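Local coordinates for protein glutathione transferase (Lolium rigidum, PDB 6ZB6) that probably detoxifies xenobiotics, herbicides among them, by joining them to glutathione, as expected of a phi class glutathione transferase, at residues Y118-N123 against T182-L187; A112-V117 against F173-Y178; V149-L154 against G189-V194. All coordinates share one frame; numbering follows the deposited sequence.

In the fold
All three contacts lie in the helical C-terminal domain. Along the chain the first segments come in the order 112-117, 118-123, 149-154, and their partners follow as 173-178, 182-187, 189-194. The three pairings therefore interleave. Contacts 1 and 2 share helix 92-127 and touch each other, with centres about 8 Å apart. Both hold residues of the pocket for S-(p-nitrobenzyl)glutathione. Contact 3 is set off from them, with its centre about 20 Å from contact 1 and 17 Å from contact 2. It joins helix 133-156 to the start of helix 192-202. Together they tie the later part of the domain back onto its two long helices, at the pocket and away from it.

Contact 1: residues Y118-N123 against T182-L187; sequences YQCLFN and TPHAAL. With GTB (S-(p-nitrobenzyl)glutathione), chain G.
Cys120 carries this contact against the turn at Thr182. Its CB packs on Thr182 CB at 4.0 Å and also meets Pro183 CD at 4.0 Å. SG lies beside the backbone N (chi1 -69°) and reaches the edge of the His184 ring, 4.0 Å from CD2. This is a sulfur-aromatic approach near the ring plane. Leu121 adds a looser touch, with CG 4.3 Å from Thr182 CG2. No hydrogen bond joins the segments. On the solvent side the exposed Pro183 ring gives only its CD. His184 N donates to Thr182 OG1 in an ST turn, and the same oxygen bonds to Phe179 O at the end of helix 173-179.

Packing is closer on the ligand side of 118-123. C5' of the nitrobenzyl ring sits over the centre of one Phe122 face, 3.5 Å from CD2. Tyr118 OH comes within 3.2 Å of the nitrobenzyl C2'. Phe122 CD2 in turn lies over the centre of a Tyr118 face.

Helix 92-127 thus has the bound ligand on Tyr118 and Phe122 and the loop after helix 173-179 on Cys120. His184 also rests on Val136 and Leu140 of helix 133-156, and Leu121 on Tyr178 of helix 173-179.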
loop_
_atom_site.group_PDB
_atom_site.type_symbol
_atom_site.label_atom_id
_atom_site.label_comp_id
_atom_site.label_asym_id
_atom_site.label_seq_id
_atom_site.Cartn_x
_atom_site.Cartn_y
_atom_site.Cartn_z
ATOM N N TYR A 118 4.424 -4.711 11.825
ATOM C CA TYR A 118 4.216 -6.073 12.317
ATOM C C TYR A 118 4.429 -6.153 13.819
ATOM O O TYR A 118 3.587 -6.683 14.553
ATOM C CB TYR A 118 5.168 -7.042 11.613
ATOM C CG TYR A 118 4.619 -7.618 10.336
ATOM C CD1 TYR A 118 3.837 -8.767 10.349
ATOM C CD2 TYR A 118 4.882 -7.013 9.111
ATOM C CE1 TYR A 118 3.332 -9.299 9.173
ATOM C CE2 TYR A 118 4.380 -7.533 7.930
ATOM C CZ TYR A 118 3.606 -8.674 7.968
ATOM O OH TYR A 118 3.113 -9.188 6.793
ATOM N N GLN A 119 5.560 -5.632 14.292
ATOM C CA GLN A 119 5.920 -5.818 15.691
ATOM C C GLN A 119 5.043 -4.990 16.625
ATOM O O GLN A 119 4.773 -5.421 17.751
ATOM C CB GLN A 119 7.389 -5.465 15.902
ATOM C CG GLN A 119 8.368 -6.398 15.220
ATOM C CD GLN A 119 8.325 -7.801 15.789
ATOM O OE1 GLN A 119 7.939 -8.001 16.936
ATOM N NE2 GLN A 119 8.722 -8.783 14.981
ATOM N N CYS A 120 4.583 -3.817 16.183
ATOM C CA CYS A 120 3.863 -2.905 17.060
ATOM C C CYS A 120 2.349 -3.034 16.928
ATOM O O CYS A 120 1.632 -2.731 17.889
ATOM C CB CYS A 120 4.276 -1.459 16.758
ATOM S SG CYS A 120 5.961 -1.039 17.214
ATOM N N LEU A 121 1.853 -3.516 15.783
ATOM C CA LEU A 121 0.417 -3.576 15.508
ATOM C C LEU A 121 -0.051 -4.999 15.229
ATOM O O LEU A 121 -0.829 -5.546 16.016
ATOM C CB LEU A 121 0.082 -2.658 14.332
ATOM C CG LEU A 121 -0.528 -1.295 14.629
ATOM C CD1 LEU A 121 -1.186 -0.749 13.366
ATOM C CD2 LEU A 121 -1.530 -1.413 15.761
ATOM N N PHE A 122 0.400 -5.615 14.129
ATOM C CA PHE A 122 -0.139 -6.902 13.699
ATOM C C PHE A 122 0.120 -7.990 14.737
ATOM O O PHE A 122 -0.803 -8.700 15.147
ATOM C CB PHE A 122 0.471 -7.312 12.353
ATOM C CG PHE A 122 0.108 -6.406 11.182
ATOM C CD1 PHE A 122 -1.009 -5.578 11.222
ATOM C CD2 PHE A 122 0.891 -6.410 10.025
ATOM C CE1 PHE A 122 -1.331 -4.757 10.141
ATOM C CE2 PHE A 122 0.574 -5.598 8.943
ATOM C CZ PHE A 122 -0.543 -4.767 9.003
ATOM N N ASN A 123 1.377 -8.142 15.164
ATOM C CA ASN A 123 1.721 -9.240 16.071
ATOM C C ASN A 123 0.947 -9.194 17.382
ATOM O O ASN A 123 0.337 -10.215 17.743
ATOM C CB ASN A 123 3.236 -9.267 16.317
ATOM C CG ASN A 123 4.005 -9.922 15.181
ATOM O OD1 ASN A 123 3.475 -10.135 14.085
ATOM N ND2 ASN A 123 5.271 -10.235 15.435
ATOM N N THR A 182 1.364 3.365 15.018
ATOM C CA THR A 182 2.303 2.785 15.966
ATOM C C THR A 182 2.836 3.864 16.893
ATOM O O THR A 182 2.617 5.055 16.671
ATOM C CB THR A 182 3.449 2.121 15.222
ATOM O OG1 THR A 182 4.303 3.143 14.693
ATOM C CG2 THR A 182 2.910 1.186 14.086
ATOM N N PRO A 183 3.584 3.481 17.931
ATOM C CA PRO A 183 4.215 4.499 18.789
ATOM C C PRO A 183 5.223 5.376 18.067
ATOM O O PRO A 183 5.686 6.364 18.653
ATOM C CB PRO A 183 4.895 3.662 19.883
ATOM C CG PRO A 183 4.067 2.423 19.966
ATOM C CD PRO A 183 3.708 2.131 18.520
ATOM N N HIS A 184 5.560 5.073 16.816
ATOM C CA HIS A 184 6.623 5.769 16.105
ATOM C C HIS A 184 6.084 6.719 15.047
ATOM O O HIS A 184 6.840 7.178 14.185
ATOM C CB HIS A 184 7.579 4.737 15.505
ATOM C CG HIS A 184 8.061 3.756 16.521
ATOM N ND1 HIS A 184 8.904 4.114 17.553
ATOM C CD2 HIS A 184 7.755 2.453 16.719
ATOM C CE1 HIS A 184 9.128 3.062 18.319
ATOM N NE2 HIS A 184 8.444 2.041 17.835
ATOM N N ALA A 185 4.794 7.051 15.127
ATOM C CA ALA A 185 4.151 7.878 14.113
ATOM C C ALA A 185 4.726 9.283 14.035
ATOM O O ALA A 185 4.580 9.936 12.999
ATOM C CB ALA A 185 2.653 7.964 14.383
ATOM N N ALA A 186 5.362 9.774 15.098
ATOM C CA ALA A 186 5.953 11.106 15.003
ATOM C C ALA A 186 7.248 11.127 14.193
ATOM O O ALA A 186 7.751 12.220 13.911
ATOM C CB ALA A 186 6.178 11.686 16.415
ATOM N N LEU A 187 7.761 9.970 13.748
ATOM C CA LEU A 187 9.036 9.934 13.032
ATOM C C LEU A 187 9.045 10.886 11.842
ATOM O O LEU A 187 10.020 11.619 11.625
ATOM C CB LEU A 187 9.332 8.507 12.548
ATOM C CG LEU A 187 10.700 8.270 11.895
ATOM C CD1 LEU A 187 11.819 8.690 12.837
ATOM C CD2 LEU A 187 10.859 6.799 11.474
HETATM N N1 GTB G . 3.214 -10.002 -2.255
HETATM C CA1 GTB G . 1.836 -10.271 -1.875
HETATM C C1 GTB G . 0.931 -9.161 -2.432
HETATM O O11 GTB G . 1.335 -7.966 -2.469
HETATM O O12 GTB G . -0.223 -9.427 -2.862
HETATM C CB1 GTB G . 1.777 -10.319 -0.344
HETATM C CG1 GTB G . 0.330 -10.574 0.075
HETATM C CD1 GTB G . 0.225 -10.865 1.561
HETATM O OE1 GTB G . 1.186 -10.874 2.267
HETATM N N2 GTB G . -1.084 -11.126 2.107
HETATM C CA2 GTB G . -1.170 -11.406 3.526
HETATM C C2 GTB G . -1.661 -12.836 3.699
HETATM O O2 GTB G . -2.547 -13.279 3.037
HETATM C CB2 GTB G . -2.141 -10.419 4.180
HETATM S SG2 GTB G . -1.425 -8.738 4.069
HETATM N N3 GTB G . -1.015 -13.677 4.676
HETATM C CA3 GTB G . -1.488 -15.036 4.845
HETATM C C3 GTB G . -0.351 -16.027 4.612
HETATM O O31 GTB G . -0.440 -17.195 5.083
HETATM O O32 GTB G . 0.670 -15.687 3.953
HETATM C "C'" GTB G . 0.061 -8.676 5.113
HETATM C "C1'" GTB G . -0.346 -8.986 6.551
HETATM C "C2'" GTB G . 0.130 -10.130 7.171
HETATM C "C3'" GTB G . -0.235 -10.420 8.477
HETATM C "C4'" GTB G . -1.076 -9.560 9.168
HETATM N N41 GTB G . -1.467 -9.862 10.544
HETATM O O41 GTB G . -0.906 -10.954 11.231
HETATM O O42 GTB G . -2.264 -9.186 11.076
HETATM C "C5'" GTB G . -1.555 -8.415 8.544
HETATM C "C6'" GTB G . -1.191 -8.124 7.236
#

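Contact 2: residues A112-V117 against F173-Y178; sequences ALSPIV and FPYTFY
Tyr175 of helix 173-179 meets Leu113 and Ser114 of helix 92-127. Its CB touches Leu113 CD2 at 3.7 Å. Further out, ring atom CD2 comes near Ser114 OG and CB. The next atom, CE2, is 3.5 Å from Ser114 OG, which approaches the ring obliquely. The Tyr175 side chain also touches the bound S-(p-nitrobenzyl)glutathione.

The backbone oxygen of Tyr175 lies against two methyl groups. Leu113 CD2 and Val117 CG2 each stand 3.6 Å from Tyr175 O. The other Val117 branch, CG1, is anti to the backbone N (chi1 173°) and meets Tyr178 CB at 3.8 Å. The Tyr178 ring then leads away from 112-117. Leu113 CD1 reaches Thr176 OG1 at 3.9 Å, where the two side chains cross at about a right angle. That oxygen bonds to Tyr109 OH and His172 O.

All the touching residues are buried, and no hydrogen bond crosses between the segments. The short axes approach to 9.3 Å at 45°. Helix 92-127 is kinked within 112-117, where Pro115 N and Ile116 N lack bonds to the preceding turn; the proline has no N-H to give.

This helix-helix packing belongs to the all-helical C-terminal domain of glutathione transferases. Through Tyr175 it borders the ligand pocket. Tyr175 OH, at the tip of that side chain, bonds to Asn14 ND2, and Tyr178 OH bonds to Met11 O; both bonds link the packing to the thioredoxin-like N-terminal domain.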
loop_
_atom_site.group_PDB
_atom_site.type_symbol
_atom_site.label_atom_id
_atom_site.label_comp_id
_atom_site.label_asym_id
_atom_site.label_seq_id
_atom_site.Cartn_x
_atom_site.Cartn_y
_atom_site.Cartn_z
ATOM N N ALA A 112 12.056 -1.842 5.457
ATOM C CA ALA A 112 12.473 -1.159 6.674
ATOM C C ALA A 112 11.296 -0.758 7.553
ATOM O O ALA A 112 11.412 -0.787 8.788
ATOM C CB ALA A 112 13.302 0.076 6.319
ATOM N N LEU A 113 10.164 -0.387 6.950
ATOM C CA LEU A 113 9.015 0.123 7.699
ATOM C C LEU A 113 8.071 -0.993 8.130
ATOM O O LEU A 113 7.611 -1.017 9.274
ATOM C CB LEU A 113 8.268 1.169 6.850
ATOM C CG LEU A 113 6.963 1.770 7.381
ATOM C CD1 LEU A 113 6.891 3.271 7.088
ATOM C CD2 LEU A 113 5.744 1.038 6.804
ATOM N N SER A 114 7.802 -1.945 7.239
ATOM C CA SER A 114 6.887 -3.039 7.552
ATOM C C SER A 114 7.178 -3.771 8.862
ATOM O O SER A 114 6.214 -4.075 9.587
ATOM C CB SER A 114 6.882 -4.036 6.373
ATOM O OG SER A 114 5.973 -5.081 6.618
ATOM N N PRO A 115 8.427 -4.086 9.231
ATOM C CA PRO A 115 8.633 -4.797 10.503
ATOM C C PRO A 115 8.119 -4.037 11.702
ATOM O O PRO A 115 7.639 -4.658 12.663
ATOM C CB PRO A 115 10.154 -4.975 10.562
ATOM C CG PRO A 115 10.563 -5.004 9.138
ATOM C CD PRO A 115 9.697 -3.954 8.496
ATOM N N ILE A 116 8.192 -2.704 11.672
ATOM C CA ILE A 116 7.676 -1.918 12.786
ATOM C C ILE A 116 6.165 -2.064 12.885
ATOM O O ILE A 116 5.614 -2.179 13.985
ATOM C CB ILE A 116 8.110 -0.447 12.650
ATOM C CG1 ILE A 116 9.640 -0.358 12.608
ATOM C CG2 ILE A 116 7.572 0.388 13.837
ATOM C CD1 ILE A 116 10.178 0.883 11.930
ATOM N N VAL A 117 5.470 -2.087 11.745
ATOM C CA VAL A 117 4.025 -2.301 11.755
ATOM C C VAL A 117 3.696 -3.688 12.296
ATOM O O VAL A 117 2.796 -3.850 13.132
ATOM C CB VAL A 117 3.436 -2.091 10.346
ATOM C CG1 VAL A 117 1.968 -2.486 10.328
ATOM C CG2 VAL A 117 3.616 -0.644 9.916
ATOM N N PHE A 173 1.221 3.961 0.478
ATOM C CA PHE A 173 0.145 4.286 1.417
ATOM C C PHE A 173 -0.179 3.177 2.418
ATOM O O PHE A 173 -0.202 3.451 3.629
ATOM C CB PHE A 173 -1.111 4.705 0.656
ATOM C CG PHE A 173 -2.347 4.593 1.485
ATOM C CD1 PHE A 173 -2.606 5.529 2.485
ATOM C CD2 PHE A 173 -3.216 3.532 1.312
ATOM C CE1 PHE A 173 -3.725 5.418 3.273
ATOM C CE2 PHE A 173 -4.334 3.406 2.090
ATOM C CZ PHE A 173 -4.598 4.359 3.086
ATOM N N PRO A 174 -0.505 1.947 2.002
ATOM C CA PRO A 174 -1.131 1.011 2.960
ATOM C C PRO A 174 -0.292 0.671 4.175
ATOM O O PRO A 174 -0.826 0.664 5.293
ATOM C CB PRO A 174 -1.394 -0.244 2.109
ATOM C CG PRO A 174 -1.414 0.249 0.703
ATOM C CD PRO A 174 -0.424 1.370 0.646
ATOM N N TYR A 175 1.003 0.390 4.010
ATOM C CA TYR A 175 1.789 0.087 5.204
ATOM C C TYR A 175 2.112 1.347 5.997
ATOM O O TYR A 175 2.136 1.307 7.229
ATOM C CB TYR A 175 3.080 -0.644 4.847
ATOM C CG TYR A 175 2.889 -2.104 4.478
ATOM C CD1 TYR A 175 2.517 -2.460 3.202
ATOM C CD2 TYR A 175 3.098 -3.121 5.411
ATOM C CE1 TYR A 175 2.340 -3.781 2.844
ATOM C CE2 TYR A 175 2.933 -4.461 5.065
ATOM C CZ TYR A 175 2.550 -4.784 3.772
ATOM O OH TYR A 175 2.385 -6.101 3.377
ATOM N N THR A 176 2.398 2.465 5.319
ATOM C CA THR A 176 2.724 3.691 6.054
ATOM C C THR A 176 1.518 4.182 6.841
ATOM O O THR A 176 1.662 4.702 7.954
ATOM C CB THR A 176 3.219 4.777 5.096
ATOM O OG1 THR A 176 4.342 4.278 4.370
ATOM C CG2 THR A 176 3.670 6.061 5.862
ATOM N N PHE A 177 0.321 4.023 6.273
ATOM C CA PHE A 177 -0.902 4.327 7.004
ATOM C C PHE A 177 -0.915 3.662 8.378
ATOM O O PHE A 177 -1.194 4.310 9.394
ATOM C CB PHE A 177 -2.122 3.889 6.196
ATOM C CG PHE A 177 -3.416 4.131 6.912
ATOM C CD1 PHE A 177 -3.881 5.421 7.099
ATOM C CD2 PHE A 177 -4.142 3.076 7.435
ATOM C CE1 PHE A 177 -5.066 5.656 7.778
ATOM C CE2 PHE A 177 -5.327 3.305 8.110
ATOM C CZ PHE A 177 -5.790 4.596 8.276
ATOM N N TYR A 178 -0.602 2.365 8.427
ATOM C CA TYR A 178 -0.609 1.638 9.694
ATOM C C TYR A 178 0.571 2.024 10.574
ATOM O O TYR A 178 0.438 2.055 11.808
ATOM C CB TYR A 178 -0.623 0.129 9.443
ATOM C CG TYR A 178 -2.000 -0.402 9.094
ATOM C CD1 TYR A 178 -3.110 -0.050 9.852
ATOM C CD2 TYR A 178 -2.191 -1.257 8.011
ATOM C CE1 TYR A 178 -4.374 -0.519 9.544
ATOM C CE2 TYR A 178 -3.458 -1.738 7.691
ATOM C CZ TYR A 178 -4.550 -1.367 8.465
ATOM O OH TYR A 178 -5.825 -1.832 8.161
#

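Contact 3: residues V149-L154 against G189-V194; sequences VYEARL and GSYPHV
Hydrogen bonds from 189-194 converge on the carboxylate of Glu151. His193 N gives a nearly straight bond to Glu151 OE2 (3.1 Å, 167°), meeting the syn lone pair of that oxygen. His193 ND1 gives a second bond to the same oxygen at 2.8 Å. It comes from above the carboxylate plane, with OE2 in the plane of the imidazole. Val194 N donates to Glu151 OE1 at 3.0 Å. The Glu151 chain bends at chi2 (70°), which turns the carboxylate toward the start of helix 192-202.

Tyr191 is the N-cap residue of that helix. Glu151, from helix 133-156, therefore accepts first-turn N-H groups of a different helix. The helix end would probably favour its negative charge. This joins two helices of the glutathione transferase C-terminal domain, well away from the ligand.

Apolar contacts lie beside the carboxylate. Val194 CG2 packs on Tyr150 CB at 3.8 Å and on Leu154 CD1 at 4.2 Å. Leu154 CB also meets His193 CB. The Tyr150 ring leads away, and its OH bonds to His172 NE2. Glu151 CB meets the Tyr191 ring edge; the Tyr191 side chain also touches Lys144 and Leu147.

One water donates to both Leu154 O and His193 O, the latter at 2.8 Å.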
loop_
_atom_site.group_PDB
_atom_site.type_symbol
_atom_site.label_atom_id
_atom_site.label_comp_id
_atom_site.label_asym_id
_atom_site.label_seq_id
_atom_site.Cartn_x
_atom_site.Cartn_y
_atom_site.Cartn_z
ATOM N N VAL A 149 17.182 9.637 2.652
ATOM C CA VAL A 149 17.219 9.667 1.191
ATOM C C VAL A 149 15.920 10.235 0.632
ATOM O O VAL A 149 15.933 11.052 -0.299
ATOM C CB VAL A 149 17.501 8.258 0.635
ATOM C CG1 VAL A 149 17.412 8.260 -0.888
ATOM C CG2 VAL A 149 18.863 7.755 1.114
ATOM N N TYR A 150 14.775 9.814 1.184
ATOM C CA TYR A 150 13.498 10.351 0.718
ATOM C C TYR A 150 13.431 11.854 0.937
ATOM O O TYR A 150 12.917 12.598 0.091
ATOM C CB TYR A 150 12.335 9.666 1.443
ATOM C CG TYR A 150 11.865 8.355 0.818
ATOM C CD1 TYR A 150 12.753 7.303 0.596
ATOM C CD2 TYR A 150 10.532 8.163 0.490
ATOM C CE1 TYR A 150 12.321 6.102 0.044
ATOM C CE2 TYR A 150 10.089 6.959 -0.069
ATOM C CZ TYR A 150 10.986 5.935 -0.278
ATOM O OH TYR A 150 10.545 4.757 -0.844
ATOM N N GLU A 151 13.950 12.318 2.073
ATOM C CA GLU A 151 13.918 13.744 2.371
ATOM C C GLU A 151 14.680 14.536 1.322
ATOM O O GLU A 151 14.207 15.580 0.858
ATOM C CB GLU A 151 14.496 13.987 3.761
ATOM C CG GLU A 151 14.555 15.443 4.167
ATOM C CD GLU A 151 13.185 16.041 4.428
ATOM O OE1 GLU A 151 12.184 15.297 4.500
ATOM O OE2 GLU A 151 13.115 17.268 4.568
ATOM N N ALA A 152 15.861 14.048 0.930
ATOM C CA ALA A 152 16.624 14.705 -0.125
ATOM C C ALA A 152 15.884 14.644 -1.457
ATOM O O ALA A 152 15.812 15.646 -2.177
ATOM C CB ALA A 152 18.012 14.070 -0.243
ATOM N N ARG A 153 15.306 13.484 -1.786
ATOM C CA ARG A 153 14.599 13.334 -3.055
ATOM C C ARG A 153 13.384 14.254 -3.120
ATOM O O ARG A 153 13.141 14.915 -4.139
ATOM C CB ARG A 153 14.181 11.872 -3.236
ATOM C CG ARG A 153 13.364 11.583 -4.486
ATOM C CD ARG A 153 14.235 11.554 -5.713
ATOM N NE ARG A 153 13.449 11.285 -6.917
ATOM C CZ ARG A 153 13.853 11.588 -8.144
ATOM N NH1 ARG A 153 15.041 12.150 -8.313
ATOM N NH2 ARG A 153 13.075 11.332 -9.195
ATOM N N LEU A 154 12.597 14.293 -2.043
ATOM C CA LEU A 154 11.387 15.107 -2.015
ATOM C C LEU A 154 11.676 16.578 -1.751
ATOM O O LEU A 154 10.736 17.375 -1.692
ATOM C CB LEU A 154 10.404 14.560 -0.972
ATOM C CG LEU A 154 9.856 13.177 -1.355
ATOM C CD1 LEU A 154 9.207 12.483 -0.163
ATOM C CD2 LEU A 154 8.879 13.255 -2.554
ATOM N N GLY A 189 7.714 13.651 11.196
ATOM C CA GLY A 189 7.851 15.072 11.443
ATOM C C GLY A 189 9.279 15.570 11.469
ATOM O O GLY A 189 9.505 16.781 11.363
ATOM N N SER A 190 10.251 14.676 11.630
ATOM C CA SER A 190 11.653 15.073 11.577
ATOM C C SER A 190 12.171 15.226 10.154
ATOM O O SER A 190 13.308 15.685 9.964
ATOM C CB SER A 190 12.502 14.061 12.353
ATOM O OG SER A 190 12.278 14.229 13.750
ATOM N N TYR A 191 11.359 14.872 9.161
ATOM C CA TYR A 191 11.727 14.911 7.744
ATOM C C TYR A 191 10.655 15.745 7.049
ATOM O O TYR A 191 9.683 15.201 6.511
ATOM C CB TYR A 191 11.835 13.489 7.176
ATOM C CG TYR A 191 12.712 12.579 8.029
ATOM C CD1 TYR A 191 14.077 12.448 7.767
ATOM C CD2 TYR A 191 12.182 11.862 9.092
ATOM C CE1 TYR A 191 14.885 11.635 8.552
ATOM C CE2 TYR A 191 12.985 11.047 9.884
ATOM C CZ TYR A 191 14.331 10.940 9.610
ATOM O OH TYR A 191 15.131 10.137 10.393
ATOM N N PRO A 192 10.772 17.076 7.090
ATOM C CA PRO A 192 9.630 17.921 6.685
ATOM C C PRO A 192 9.164 17.704 5.247
ATOM O O PRO A 192 7.956 17.785 4.982
ATOM C CB PRO A 192 10.156 19.348 6.912
ATOM C CG PRO A 192 11.644 19.218 6.938
ATOM C CD PRO A 192 11.918 17.879 7.550
ATOM N N HIS A 193 10.071 17.438 4.306
ATOM C CA HIS A 193 9.629 17.188 2.936
ATOM C C HIS A 193 8.928 15.842 2.816
ATOM O O HIS A 193 7.989 15.701 2.028
ATOM C CB HIS A 193 10.804 17.253 1.960
ATOM C CG HIS A 193 11.374 18.623 1.813
ATOM N ND1 HIS A 193 12.365 19.100 2.638
ATOM C CD2 HIS A 193 11.085 19.625 0.951
ATOM C CE1 HIS A 193 12.672 20.337 2.287
ATOM N NE2 HIS A 193 11.905 20.680 1.270
ATOM N N VAL A 194 9.381 14.841 3.574
ATOM C CA VAL A 194 8.679 13.562 3.603
ATOM C C VAL A 194 7.296 13.729 4.214
ATOM O O VAL A 194 6.307 13.210 3.693
ATOM C CB VAL A 194 9.499 12.498 4.360
ATOM C CG1 VAL A 194 8.764 11.151 4.336
ATOM C CG2 VAL A 194 10.879 12.349 3.737
HETATM O O HOH W 1 7.812 17.390 -0.171
#